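Local coordinates for protein 350aa long hypothetical aspartate-semialdehyde dehydrogenase (Sulfolobus tokodaii, PDB 2EP5) that probably reduces malonyl-CoA to malonate semialdehyde with NADPH, and may also act as an aspartate-semialdehyde dehydrogenase, at residues Q18-M23 with G335-T340; T240-M245 with G326-R331. All coordinates share one frame; numbering follows the deposited sequence.

Interaction 1 of 2, residues Q18-M23 with G335-T340; sequences QKMVKM and GITILT
Thr-337 OG1 is the best-held polar atom here, with three oxygens within hydrogen-bonding range: Asn-148 OD1, the strongest, Asn-107 OD1 and, one turn back along the chain, Ala-333 O. Its one proton can serve only one of them at a time. Close by, Ile-336 O receives two bonds from one residue. Thr-340 N gives the ordinary helical bond to Ile-336 O at 2.8 Å, and Thr-340 OG1 adds a very short one of 2.5 Å to that oxygen, from above the carbonyl plane. Asn-148 also meets Thr-340 OG1, so one asparagine ties together both threonines of the helix.

With its hydroxyl engaged in this way, Thr-337 offers carbon to helix 15-24. Its CG2, anti to the backbone N, meets Met-20 CE at 3.6 Å, the two side chains crossing at about a right angle. Met-20 reaches across because its chain runs extended through chi2 and bends only at the last torsion (chi3 83°), which also sets CE 4.2 Å from Ile-338 CG1. Met-23 has nearly the same shape, but works at both ends. Its CB lies 3.8 Å from Ile-338 CD1, while its methyl CE comes to rest on bare backbone, 3.8 Å from Gly-335 CA. Ile-338 thus inserts its CD1 beside the root of Met-23, and no hydrogen bond crosses between the two segments.

The short axes pass 10.3 Å apart at -47°, a wide separation spanned by the long methionines. Met-20 also rests on Leu-9 of strand 5-10. Helix 15-24 follows that strand and a glycine-rich loop in the strand-loop-helix unit that opens a Rossmann fold, and the C-terminal helix 334-347 returns to pack against this NADP-binding domain, as in other aspartate-semialdehyde dehydrogenases.

Interaction 2 of 2, residues T240-M245 with G326-R331; sequences TRVGHM and GDNLVR
Asn-328 lies across the imidazole of His-244 and touches it along most of its length. CB sits over the middle of the ring face, 3.4 Å from the centroid of His-244, in a CH-pi contact. CG continues over the ring's far end, 3.7 Å from His-244 CE1, and the amide stacks on the imidazole with the two planes 17° apart. At the tip the branches part: OD1 accepts a hydrogen bond from Gly-243 N at 2.8 Å, in the plane of the amide, whereas ND2 binds Ser-181 OG. Both ends of the amide are therefore fixed, although CG takes the crowded position between backbone N and carbonyl carbon (chi1 55°).

Beside it the main chains form an antiparallel hydrogen-bonded pair, with His-244 N 3.0 Å from Gly-326 O and Gly-326 N 3.3 Å from His-244 O. The positive phi of Gly-243 (116°) calls for glycine just before this pair.

Asp-327 shapes the turn as an Asx turn. Its OD1 uses the anti lone pair for Leu-329 N at 2.8 Å and takes Val-330 N at 3.3 Å from above the carboxylate, while Val-242 CG1 packs 3.4 Å from this Asp-327 OD1. An alanine here would remove both bonds and would probably loosen the turn that holds Asn-328 against the histidine.

His-244, the predicted proton acceptor, has its NE2 buried with no modelled partner, and its ring contacts the predicted acyl-thioester nucleophile Cys-151, consistent with a catalytic Cys-His pair. That cysteine opens helix 151-160, which also meets the ring through Thr-152 and Ile-155. The pair joins the start of strand 244-251 to the end of strand 319-326, its antiparallel neighbour; the rest of both segments is loop, and Leu-329 reaches over to helix 15-24.

Both contacts are buried, yet they differ in chemistry. Interaction 1 joins two helices through carbon contacts, methionine methyls against side chains and a glycine CA, with no hydrogen bond across the two segments, whereas interaction 2 is built on polar backbone and amide groups at the predicted catalytic histidine. The first packs the C-terminal helix on the NADP-binding domain; the second belongs to the sheet of the dimerisation domain, and Thr-240, Arg-241 and Met-245 reach other subunits. They share a boundary: segment 326-331 runs on into helix 334-347, and Leu-329 CB packs 4.1 Å from Lys-19 CG, so helix 15-24 borders both. Their centres are about 14 Å apart.

Interaction 1 of 2, residues Q18-M23 with G335-T340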
loop_
_atom_site.group_PDB
_atom_site.type_symbol
_atom_site.label_atom_id
_atom_site.label_comp_id
_atom_site.label_asym_id
_atom_site.label_seq_id
_atom_site.Cartn_x
_atom_site.Cartn_y
_atom_site.Cartn_z
ATOM N N GLN A 18 1.714 -4.264 -24.333
ATOM C CA GLN A 18 3.139 -4.354 -24.038
ATOM C C GLN A 18 3.522 -5.784 -23.685
ATOM O O GLN A 18 4.594 -6.246 -24.061
ATOM C CB GLN A 18 3.517 -3.381 -22.914
ATOM C CG GLN A 18 3.217 -1.919 -23.271
ATOM C CD GLN A 18 3.751 -0.932 -22.246
ATOM O OE1 GLN A 18 3.288 0.212 -22.165
ATOM N NE2 GLN A 18 4.736 -1.364 -21.467
ATOM N N LYS A 19 2.649 -6.491 -22.974
ATOM C CA LYS A 19 2.917 -7.889 -22.631
ATOM C C LYS A 19 3.083 -8.697 -23.923
ATOM O O LYS A 19 4.019 -9.478 -24.069
ATOM C CB LYS A 19 1.756 -8.490 -21.833
ATOM C CG LYS A 19 1.954 -8.488 -20.334
ATOM C CD LYS A 19 3.031 -9.476 -19.897
ATOM C CE LYS A 19 3.416 -9.222 -18.447
ATOM N NZ LYS A 19 4.467 -10.156 -17.961
ATOM N N MET A 20 2.155 -8.504 -24.854
ATOM C CA MET A 20 2.198 -9.226 -26.117
ATOM C C MET A 20 3.445 -8.872 -26.920
ATOM O O MET A 20 4.099 -9.747 -27.481
ATOM C CB MET A 20 0.929 -8.933 -26.926
ATOM C CG MET A 20 -0.326 -9.463 -26.260
ATOM S SD MET A 20 -1.835 -9.080 -27.140
ATOM C CE MET A 20 -1.856 -10.379 -28.366
ATOM N N VAL A 21 3.769 -7.586 -26.976
ATOM C CA VAL A 21 4.953 -7.151 -27.698
ATOM C C VAL A 21 6.165 -7.877 -27.126
ATOM O O VAL A 21 7.014 -8.360 -27.874
ATOM C CB VAL A 21 5.161 -5.627 -27.574
ATOM C CG1 VAL A 21 6.575 -5.246 -28.006
ATOM C CG2 VAL A 21 4.158 -4.898 -28.453
ATOM N N LYS A 22 6.234 -7.973 -25.799
ATOM C CA LYS A 22 7.364 -8.641 -25.153
ATOM C C LYS A 22 7.407 -10.133 -25.450
ATOM O O LYS A 22 8.476 -10.691 -25.693
ATOM C CB LYS A 22 7.331 -8.424 -23.635
ATOM C CG LYS A 22 8.615 -8.855 -22.942
ATOM C CD LYS A 22 8.596 -8.600 -21.438
ATOM C CE LYS A 22 7.633 -9.538 -20.711
ATOM N NZ LYS A 22 7.591 -9.272 -19.238
ATOM N N MET A 23 6.246 -10.777 -25.439
ATOM C CA MET A 23 6.164 -12.211 -25.703
ATOM C C MET A 23 6.411 -12.564 -27.172
ATOM O O MET A 23 6.897 -13.654 -27.479
ATOM C CB MET A 23 4.795 -12.744 -25.257
ATOM C CG MET A 23 4.573 -12.698 -23.743
ATOM S SD MET A 23 2.915 -13.231 -23.238
ATOM C CE MET A 23 2.999 -14.988 -23.564
ATOM N N GLY A 335 -1.137 -13.909 -23.336
ATOM C CA GLY A 335 -0.793 -15.291 -23.587
ATOM C C GLY A 335 -1.848 -16.144 -24.263
ATOM O O GLY A 335 -1.502 -16.995 -25.084
ATOM N N ILE A 336 -3.126 -15.950 -23.942
ATOM C CA ILE A 336 -4.141 -16.788 -24.586
ATOM C C ILE A 336 -4.405 -16.396 -26.035
ATOM O O ILE A 336 -4.781 -17.237 -26.838
ATOM C CB ILE A 336 -5.490 -16.800 -23.822
ATOM C CG1 ILE A 336 -5.931 -15.383 -23.494
ATOM C CG2 ILE A 336 -5.369 -17.649 -22.588
ATOM C CD1 ILE A 336 -7.340 -15.316 -23.003
ATOM N N THR A 337 -4.208 -15.126 -26.365
ATOM C CA THR A 337 -4.409 -14.674 -27.734
ATOM C C THR A 337 -3.316 -15.291 -28.604
ATOM O O THR A 337 -3.577 -15.828 -29.679
ATOM C CB THR A 337 -4.314 -13.146 -27.840
ATOM O OG1 THR A 337 -5.374 -12.553 -27.088
ATOM C CG2 THR A 337 -4.419 -12.699 -29.299
ATOM N N ILE A 338 -2.085 -15.210 -28.118
ATOM C CA ILE A 338 -0.941 -15.749 -28.838
ATOM C C ILE A 338 -1.062 -17.270 -28.910
ATOM O O ILE A 338 -0.753 -17.881 -29.938
ATOM C CB ILE A 338 0.380 -15.325 -28.131
ATOM C CG1 ILE A 338 0.583 -13.814 -28.300
ATOM C CG2 ILE A 338 1.566 -16.100 -28.689
ATOM C CD1 ILE A 338 1.710 -13.235 -27.455
ATOM N N LEU A 339 -1.527 -17.877 -27.823
ATOM C CA LEU A 339 -1.686 -19.328 -27.775
ATOM C C LEU A 339 -2.796 -19.741 -28.740
ATOM O O LEU A 339 -2.753 -20.819 -29.339
ATOM C CB LEU A 339 -2.050 -19.792 -26.356
ATOM C CG LEU A 339 -1.479 -21.128 -25.861
ATOM C CD1 LEU A 339 -2.498 -21.798 -24.959
ATOM C CD2 LEU A 339 -1.136 -22.050 -27.008
ATOM N N THR A 340 -3.799 -18.879 -28.883
ATOM C CA THR A 340 -4.907 -19.168 -29.780
ATOM C C THR A 340 -4.392 -19.208 -31.207
ATOM O O THR A 340 -4.782 -20.079 -31.983
ATOM C CB THR A 340 -6.030 -18.114 -29.650
ATOM O OG1 THR A 340 -6.562 -18.152 -28.318
ATOM C CG2 THR A 340 -7.157 -18.406 -30.642
#

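Interaction 2 of 2, residues T240-M245 with G326-R331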
loop_
_atom_site.group_PDB
_atom_site.type_symbol
_atom_site.label_atom_id
_atom_site.label_comp_id
_atom_site.label_asym_id
_atom_site.label_seq_id
_atom_site.Cartn_x
_atom_site.Cartn_y
_atom_site.Cartn_z
ATOM N N THR A 240 -4.012 -4.827 -5.415
ATOM C CA THR A 240 -3.037 -5.786 -5.907
ATOM C C THR A 240 -2.624 -5.309 -7.298
ATOM O O THR A 240 -3.431 -4.709 -8.005
ATOM C CB THR A 240 -3.703 -7.179 -5.986
ATOM O OG1 THR A 240 -3.702 -7.771 -4.680
ATOM C CG2 THR A 240 -2.987 -8.086 -6.975
ATOM N N ARG A 241 -1.380 -5.555 -7.693
ATOM C CA ARG A 241 -0.943 -5.116 -9.012
ATOM C C ARG A 241 -1.379 -6.087 -10.091
ATOM O O ARG A 241 -2.079 -5.714 -11.029
ATOM C CB ARG A 241 0.584 -4.950 -9.080
ATOM C CG ARG A 241 1.157 -3.894 -8.142
ATOM C CD ARG A 241 2.667 -3.782 -8.288
ATOM N NE ARG A 241 3.025 -3.028 -9.483
ATOM C CZ ARG A 241 3.138 -1.705 -9.525
ATOM N NH1 ARG A 241 2.933 -0.988 -8.431
ATOM N NH2 ARG A 241 3.435 -1.096 -10.667
ATOM N N VAL A 242 -0.975 -7.340 -9.950
ATOM C CA VAL A 242 -1.309 -8.336 -10.951
ATOM C C VAL A 242 -1.797 -9.624 -10.338
ATOM O O VAL A 242 -1.266 -10.075 -9.322
ATOM C CB VAL A 242 -0.079 -8.669 -11.823
ATOM C CG1 VAL A 242 -0.491 -9.595 -12.973
ATOM C CG2 VAL A 242 0.556 -7.376 -12.338
ATOM N N GLY A 243 -2.803 -10.222 -10.969
ATOM C CA GLY A 243 -3.335 -11.480 -10.479
ATOM C C GLY A 243 -4.776 -11.383 -10.026
ATOM O O GLY A 243 -5.110 -10.557 -9.169
ATOM N N HIS A 244 -5.629 -12.210 -10.628
ATOM C CA HIS A 244 -7.045 -12.267 -10.290
ATOM C C HIS A 244 -7.311 -13.539 -9.500
ATOM O O HIS A 244 -7.005 -14.648 -9.951
ATOM C CB HIS A 244 -7.913 -12.293 -11.548
ATOM C CG HIS A 244 -8.040 -10.964 -12.223
ATOM N ND1 HIS A 244 -7.533 -9.803 -11.680
ATOM C CD2 HIS A 244 -8.628 -10.611 -13.391
ATOM C CE1 HIS A 244 -7.805 -8.791 -12.483
ATOM N NE2 HIS A 244 -8.469 -9.254 -13.528
ATOM N N MET A 245 -7.877 -13.375 -8.314
ATOM C CA MET A 245 -8.192 -14.513 -7.479
ATOM C C MET A 245 -9.694 -14.771 -7.560
ATOM O O MET A 245 -10.488 -13.844 -7.760
ATOM C CB MET A 245 -7.769 -14.236 -6.034
ATOM C CG MET A 245 -8.116 -15.359 -5.067
ATOM S SD MET A 245 -7.152 -15.280 -3.541
ATOM C CE MET A 245 -5.498 -15.465 -4.199
ATOM N N GLY A 326 -4.690 -16.599 -11.170
ATOM C CA GLY A 326 -4.083 -16.554 -12.485
ATOM C C GLY A 326 -3.594 -15.159 -12.835
ATOM O O GLY A 326 -4.067 -14.167 -12.280
ATOM N N ASP A 327 -2.627 -15.082 -13.744
ATOM C CA ASP A 327 -2.089 -13.800 -14.186
ATOM C C ASP A 327 -3.111 -13.270 -15.198
ATOM O O ASP A 327 -3.266 -13.835 -16.287
ATOM C CB ASP A 327 -0.737 -14.018 -14.866
ATOM C CG ASP A 327 -0.038 -12.719 -15.225
ATOM O OD1 ASP A 327 -0.723 -11.740 -15.595
ATOM O OD2 ASP A 327 1.210 -12.686 -15.156
ATOM N N ASN A 328 -3.817 -12.203 -14.830
ATOM C CA ASN A 328 -4.836 -11.614 -15.705
ATOM C C ASN A 328 -4.262 -11.008 -16.991
ATOM O O ASN A 328 -4.982 -10.840 -17.977
ATOM C CB ASN A 328 -5.610 -10.533 -14.945
ATOM C CG ASN A 328 -4.693 -9.486 -14.349
ATOM O OD1 ASN A 328 -3.874 -9.792 -13.475
ATOM N ND2 ASN A 328 -4.810 -8.248 -14.826
ATOM N N LEU A 329 -2.973 -10.679 -16.980
ATOM C CA LEU A 329 -2.323 -10.089 -18.153
ATOM C C LEU A 329 -1.865 -11.118 -19.187
ATOM O O LEU A 329 -1.833 -10.842 -20.391
ATOM C CB LEU A 329 -1.112 -9.260 -17.722
ATOM C CG LEU A 329 -1.346 -8.045 -16.825
ATOM C CD1 LEU A 329 -0.010 -7.343 -16.602
ATOM C CD2 LEU A 329 -2.347 -7.088 -17.481
ATOM N N VAL A 330 -1.505 -12.299 -18.703
ATOM C CA VAL A 330 -1.013 -13.375 -19.551
ATOM C C VAL A 330 -2.119 -14.388 -19.856
ATOM O O VAL A 330 -2.694 -14.394 -20.949
ATOM C CB VAL A 330 0.192 -14.072 -18.853
ATOM C CG1 VAL A 330 0.739 -15.192 -19.708
ATOM C CG2 VAL A 330 1.279 -13.044 -18.585
ATOM N N ARG A 331 -2.413 -15.244 -18.887
ATOM C CA ARG A 331 -3.462 -16.238 -19.049
ATOM C C ARG A 331 -4.766 -15.535 -19.419
ATOM O O ARG A 331 -5.552 -16.039 -20.219
ATOM C CB ARG A 331 -3.681 -16.995 -17.743
ATOM C CG ARG A 331 -4.662 -18.141 -17.873
ATOM C CD ARG A 331 -3.970 -19.283 -18.572
ATOM N NE ARG A 331 -4.797 -19.918 -19.579
ATOM C CZ ARG A 331 -4.396 -20.945 -20.314
ATOM N NH1 ARG A 331 -3.181 -21.445 -20.147
ATOM N NH2 ARG A 331 -5.212 -21.479 -21.208
#